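Rv3651-like N-terminal domain-containing protein (PDB 4Q6U) is of unknown function but, with three successive GAF- and PAS-like sensor domains, probably takes part in sensing or signalling in Mycobacterium tuberculosis. Local coordinates at residues G20-V25 with V36-F41; A244-K249 with G328-R333. One frame throughout, in Å; residues are numbered along the deposited sequence.

Contact 1. Residues G20-V25 with V36-F41; sequences GDEPAV and VPITTF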
# COMPACT_ATOMS: atom_id res chain seq x y z
N GLY B 20 -22.77 2.19 19.47
CA GLY B 20 -23.28 0.88 19.09
C GLY B 20 -24.28 0.35 20.11
O GLY B 20 -24.68 1.06 21.02
N ASP B 21 -24.69 -0.90 19.94
CA ASP B 21 -25.64 -1.52 20.86
C ASP B 21 -24.97 -1.79 22.21
O ASP B 21 -25.59 -1.65 23.27
CB ASP B 21 -26.21 -2.81 20.28
CG ASP B 21 -27.04 -2.57 19.03
OD1 ASP B 21 -27.93 -1.69 19.06
OD2 ASP B 21 -26.79 -3.25 18.01
N GLU B 22 -23.70 -2.17 22.16
CA GLU B 22 -22.92 -2.37 23.36
C GLU B 22 -21.69 -1.47 23.35
O GLU B 22 -20.98 -1.42 22.34
CB GLU B 22 -22.50 -3.84 23.50
CG GLU B 22 -21.66 -4.15 24.73
CD GLU B 22 -21.33 -5.63 24.86
OE1 GLU B 22 -22.08 -6.46 24.31
OE2 GLU B 22 -20.31 -5.96 25.50
N PRO B 23 -21.45 -0.75 24.45
CA PRO B 23 -20.24 0.06 24.65
C PRO B 23 -18.97 -0.73 24.32
O PRO B 23 -18.83 -1.88 24.75
CB PRO B 23 -20.29 0.41 26.14
CG PRO B 23 -21.74 0.37 26.49
CD PRO B 23 -22.34 -0.71 25.63
N ALA B 24 -18.07 -0.12 23.57
CA ALA B 24 -16.91 -0.84 23.05
C ALA B 24 -15.62 -0.03 23.19
O ALA B 24 -15.56 1.13 22.79
CB ALA B 24 -17.14 -1.22 21.60
N VAL B 25 -14.60 -0.66 23.76
CA VAL B 25 -13.33 0.01 24.02
C VAL B 25 -12.59 0.32 22.71
O VAL B 25 -12.53 -0.51 21.80
CB VAL B 25 -12.43 -0.85 24.94
CG1 VAL B 25 -11.11 -0.14 25.23
CG2 VAL B 25 -13.17 -1.19 26.24
N VAL B 36 -13.65 -3.28 20.93
CA VAL B 36 -13.91 -4.48 21.70
C VAL B 36 -15.02 -4.27 22.72
O VAL B 36 -14.87 -3.48 23.65
CB VAL B 36 -12.66 -4.96 22.44
CG1 VAL B 36 -12.96 -6.25 23.20
CG2 VAL B 36 -11.50 -5.16 21.46
N PRO B 37 -16.15 -4.99 22.56
CA PRO B 37 -17.28 -4.89 23.48
C PRO B 37 -16.82 -5.03 24.92
O PRO B 37 -16.04 -5.93 25.25
CB PRO B 37 -18.19 -6.05 23.06
CG PRO B 37 -17.89 -6.23 21.61
CD PRO B 37 -16.41 -5.96 21.48
N ILE B 38 -17.30 -4.12 25.77
CA ILE B 38 -16.82 -4.01 27.13
C ILE B 38 -16.92 -5.34 27.88
O ILE B 38 -16.12 -5.61 28.78
CB ILE B 38 -17.60 -2.90 27.89
CG1 ILE B 38 -16.83 -2.44 29.14
CG2 ILE B 38 -19.02 -3.34 28.21
CD1 ILE B 38 -15.68 -1.53 28.81
N THR B 39 -17.87 -6.19 27.48
CA THR B 39 -18.04 -7.50 28.14
C THR B 39 -16.99 -8.50 27.69
O THR B 39 -16.74 -9.49 28.37
CB THR B 39 -19.43 -8.10 27.86
OG1 THR B 39 -19.62 -8.26 26.44
CG2 THR B 39 -20.54 -7.22 28.43
N THR B 40 -16.39 -8.24 26.54
CA THR B 40 -15.29 -9.05 26.04
C THR B 40 -13.98 -8.53 26.60
O THR B 40 -13.14 -9.29 27.08
CB THR B 40 -15.25 -9.05 24.49
OG1 THR B 40 -16.34 -9.82 23.98
CG2 THR B 40 -13.94 -9.65 23.99
N PHE B 41 -13.81 -7.21 26.55
CA PHE B 41 -12.60 -6.56 27.04
C PHE B 41 -12.45 -6.79 28.54
O PHE B 41 -11.34 -6.91 29.05
CB PHE B 41 -12.63 -5.05 26.72
CG PHE B 41 -11.31 -4.37 26.91
CD1 PHE B 41 -10.37 -4.34 25.89
CD2 PHE B 41 -11.00 -3.75 28.11
CE1 PHE B 41 -9.14 -3.72 26.07
CE2 PHE B 41 -9.77 -3.12 28.30
CZ PHE B 41 -8.85 -3.11 27.27
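Glu22 reaches across to helix 38-41 with its chain stretched out, CG anti to the backbone N (chi1 179°), bringing the carboxylate to the helix start; OE2 takes both bonds. Glu22 OE2 lies 2.6 Å from Thr39 OG1, which donates to its syn lone pair, and 3.2 Å from Thr39 N, whose N-H meets it nearly along the C-O axis. Threonine suits this place: chi1 of 58° sets OG1 beside the residue's own N, so that hydroxyl and N-H converge on Glu22 OE2. On its way Glu22 crosses Pro37 at about a right angle, Glu22 OE2 passing 3.2 Å from Pro37 CB. Pro37 is the N-cap residue, ending strand 31-37 of an antiparallel hairpin at the edge of the GAF-like N-terminal domain's sheet. Val25 and Val36 form a hydrogen-bonded pair, Val25 N to Val36 O at 2.8 Å, and Ala24 and Pro37 follow as a non-hydrogen-bonded pair; there Ile38 N, the helix's first amide, bonds to Pro23 O in the carbonyl plane at 2.9 Å. Val25, beta-branched as strands favour, lays its methyls over one face of the Phe41 ring, Val25 CG2 in CH-pi contact 4.1 Å from the centroid and 3.6 Å from Ile38 CD1.

Contact 2. Residues A244-K249 with G328-R333; sequences ALVDLK and GLVALR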
# COMPACT_ATOMS: atom_id res chain seq x y z
N ALA B 244 -7.18 16.26 -6.68
CA ALA B 244 -8.07 16.06 -5.54
C ALA B 244 -8.99 14.88 -5.80
O ALA B 244 -9.22 14.52 -6.95
CB ALA B 244 -8.90 17.31 -5.27
N LEU B 245 -9.50 14.28 -4.73
CA LEU B 245 -10.57 13.31 -4.88
C LEU B 245 -11.88 14.01 -4.56
O LEU B 245 -11.95 14.81 -3.64
CB LEU B 245 -10.36 12.12 -3.96
CG LEU B 245 -9.08 11.32 -4.26
CD1 LEU B 245 -8.84 10.31 -3.17
CD2 LEU B 245 -9.24 10.64 -5.61
N VAL B 246 -12.91 13.71 -5.35
CA VAL B 246 -14.21 14.33 -5.16
C VAL B 246 -15.34 13.31 -5.22
O VAL B 246 -15.19 12.23 -5.81
CB VAL B 246 -14.48 15.43 -6.21
CG1 VAL B 246 -13.28 16.37 -6.32
CG2 VAL B 246 -14.82 14.82 -7.56
N ASP B 247 -16.47 13.63 -4.60
CA ASP B 247 -17.68 12.84 -4.79
C ASP B 247 -18.27 13.22 -6.14
O ASP B 247 -18.62 14.37 -6.38
CB ASP B 247 -18.70 13.07 -3.65
CG ASP B 247 -19.90 12.12 -3.72
OD1 ASP B 247 -20.36 11.81 -4.83
OD2 ASP B 247 -20.38 11.68 -2.66
N LEU B 248 -18.35 12.23 -7.02
CA LEU B 248 -18.82 12.45 -8.38
C LEU B 248 -20.24 13.01 -8.46
O LEU B 248 -20.53 13.92 -9.25
CB LEU B 248 -18.72 11.14 -9.16
CG LEU B 248 -17.27 10.75 -9.48
CD1 LEU B 248 -17.17 9.36 -10.10
CD2 LEU B 248 -16.66 11.80 -10.40
N LYS B 249 -21.13 12.48 -7.63
CA LYS B 249 -22.54 12.86 -7.63
C LYS B 249 -22.76 14.30 -7.17
O LYS B 249 -23.58 15.02 -7.73
CB LYS B 249 -23.34 11.90 -6.74
N GLY B 328 -14.15 10.54 -7.76
CA GLY B 328 -13.54 11.26 -8.87
C GLY B 328 -12.12 11.71 -8.56
O GLY B 328 -11.87 12.30 -7.52
N LEU B 329 -11.19 11.38 -9.45
CA LEU B 329 -9.88 11.99 -9.38
C LEU B 329 -9.91 13.21 -10.29
O LEU B 329 -10.06 13.08 -11.50
CB LEU B 329 -8.77 11.03 -9.82
CG LEU B 329 -7.43 11.73 -10.04
CD1 LEU B 329 -6.90 12.26 -8.72
CD2 LEU B 329 -6.42 10.82 -10.72
N VAL B 330 -9.79 14.38 -9.70
CA VAL B 330 -9.88 15.61 -10.46
C VAL B 330 -8.54 16.34 -10.49
O VAL B 330 -7.90 16.48 -9.46
CB VAL B 330 -10.96 16.54 -9.87
CG1 VAL B 330 -10.94 17.86 -10.57
CG2 VAL B 330 -12.33 15.90 -9.99
N ALA B 331 -8.12 16.77 -11.68
CA ALA B 331 -6.93 17.60 -11.82
C ALA B 331 -7.33 19.04 -12.15
O ALA B 331 -7.94 19.29 -13.17
CB ALA B 331 -6.01 17.04 -12.90
N LEU B 332 -6.98 19.96 -11.27
CA LEU B 332 -7.40 21.35 -11.40
C LEU B 332 -6.29 22.29 -11.80
O LEU B 332 -5.24 22.30 -11.17
CB LEU B 332 -7.99 21.85 -10.09
CG LEU B 332 -9.09 20.99 -9.51
CD1 LEU B 332 -9.30 21.41 -8.08
CD2 LEU B 332 -10.32 21.25 -10.31
N ARG B 333 -6.55 23.12 -12.80
CA ARG B 333 -5.60 24.15 -13.18
C ARG B 333 -6.31 25.32 -13.86
O ARG B 333 -7.46 25.22 -14.26
CB ARG B 333 -4.52 23.57 -14.10
CG ARG B 333 -5.02 23.13 -15.48
CD ARG B 333 -3.86 22.81 -16.45
NE ARG B 333 -4.29 22.17 -17.69
CZ ARG B 333 -4.98 22.77 -18.65
NH1 ARG B 333 -5.32 24.05 -18.53
NH2 ARG B 333 -5.33 22.11 -19.75
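The segments of strands 242-246 and 325-333 run antiparallel, their short axes 4.7 Å apart at closest and their directions 136° apart. Ala244 pairs with Val330 and Val246 with Gly328 as hydrogen-bonded pairs, each through two bonds; the straightest is Val330 N to Ala244 O, 2.8 Å at 176°. Between them Leu245 and Leu329 form a non-hydrogen-bonded pair, where Leu245 CA comes 3.1 Å from Gly328 O in a CA-H...O contact. On the face of the valines, Val246 and Val330 cross at about a right angle, and Val330 CG2 sits 3.6 Å from Val246 CG2 and 3.8 Å from Val246 CG1, meeting both branches of its partner. Val330 CG2, set beside its own N, is the branch that meets Val246, whose CG2 takes the crowded position between N and carbonyl carbon. Gly328 shares this face. Glycine suits this position because Leu248 CD2 packs to 3.5 Å from Gly328 CA on the side where a side chain would stand, with Val246 CG2 crowding it too. The other face carries the leucines, touching loosely, Leu245 CD2 to Leu329 CD1 at 4.2 Å. There Leu245 packs on Leu161 of helix 157-165, and Leu329 on Leu236 of the second subunit. Further along, Asp247 OD1 accepts from Lys249 N through its anti lone pair at 3.0 Å, an Asx turn that starts the bend towards strand 253-256. First and last strands of a five-stranded antiparallel sheet in order 2-1-5-4-3, side by side at its middle, are characteristic of the PAS fold, in keeping with this domain's family.

In the fold
Contacts 1 and 2 lie in different sensor domains, on opposite sides of the chain's centre: their centres are 38 Å apart and their nearest atoms about 24 Å, so neither touches the other. They follow one another along the chain, and they differ in reach. Contact 1 is local, joining neighbouring strands of a hairpin and the helix turn that follows, at an outer strand of the N-terminal sheet. Contact 2 brings together segments 79 residues apart, in the interior of the C-terminal domain's sheet. The middle domain's sheet has the same strand order as that of contact 2, and its helix 157-165 packs against residues 244-249.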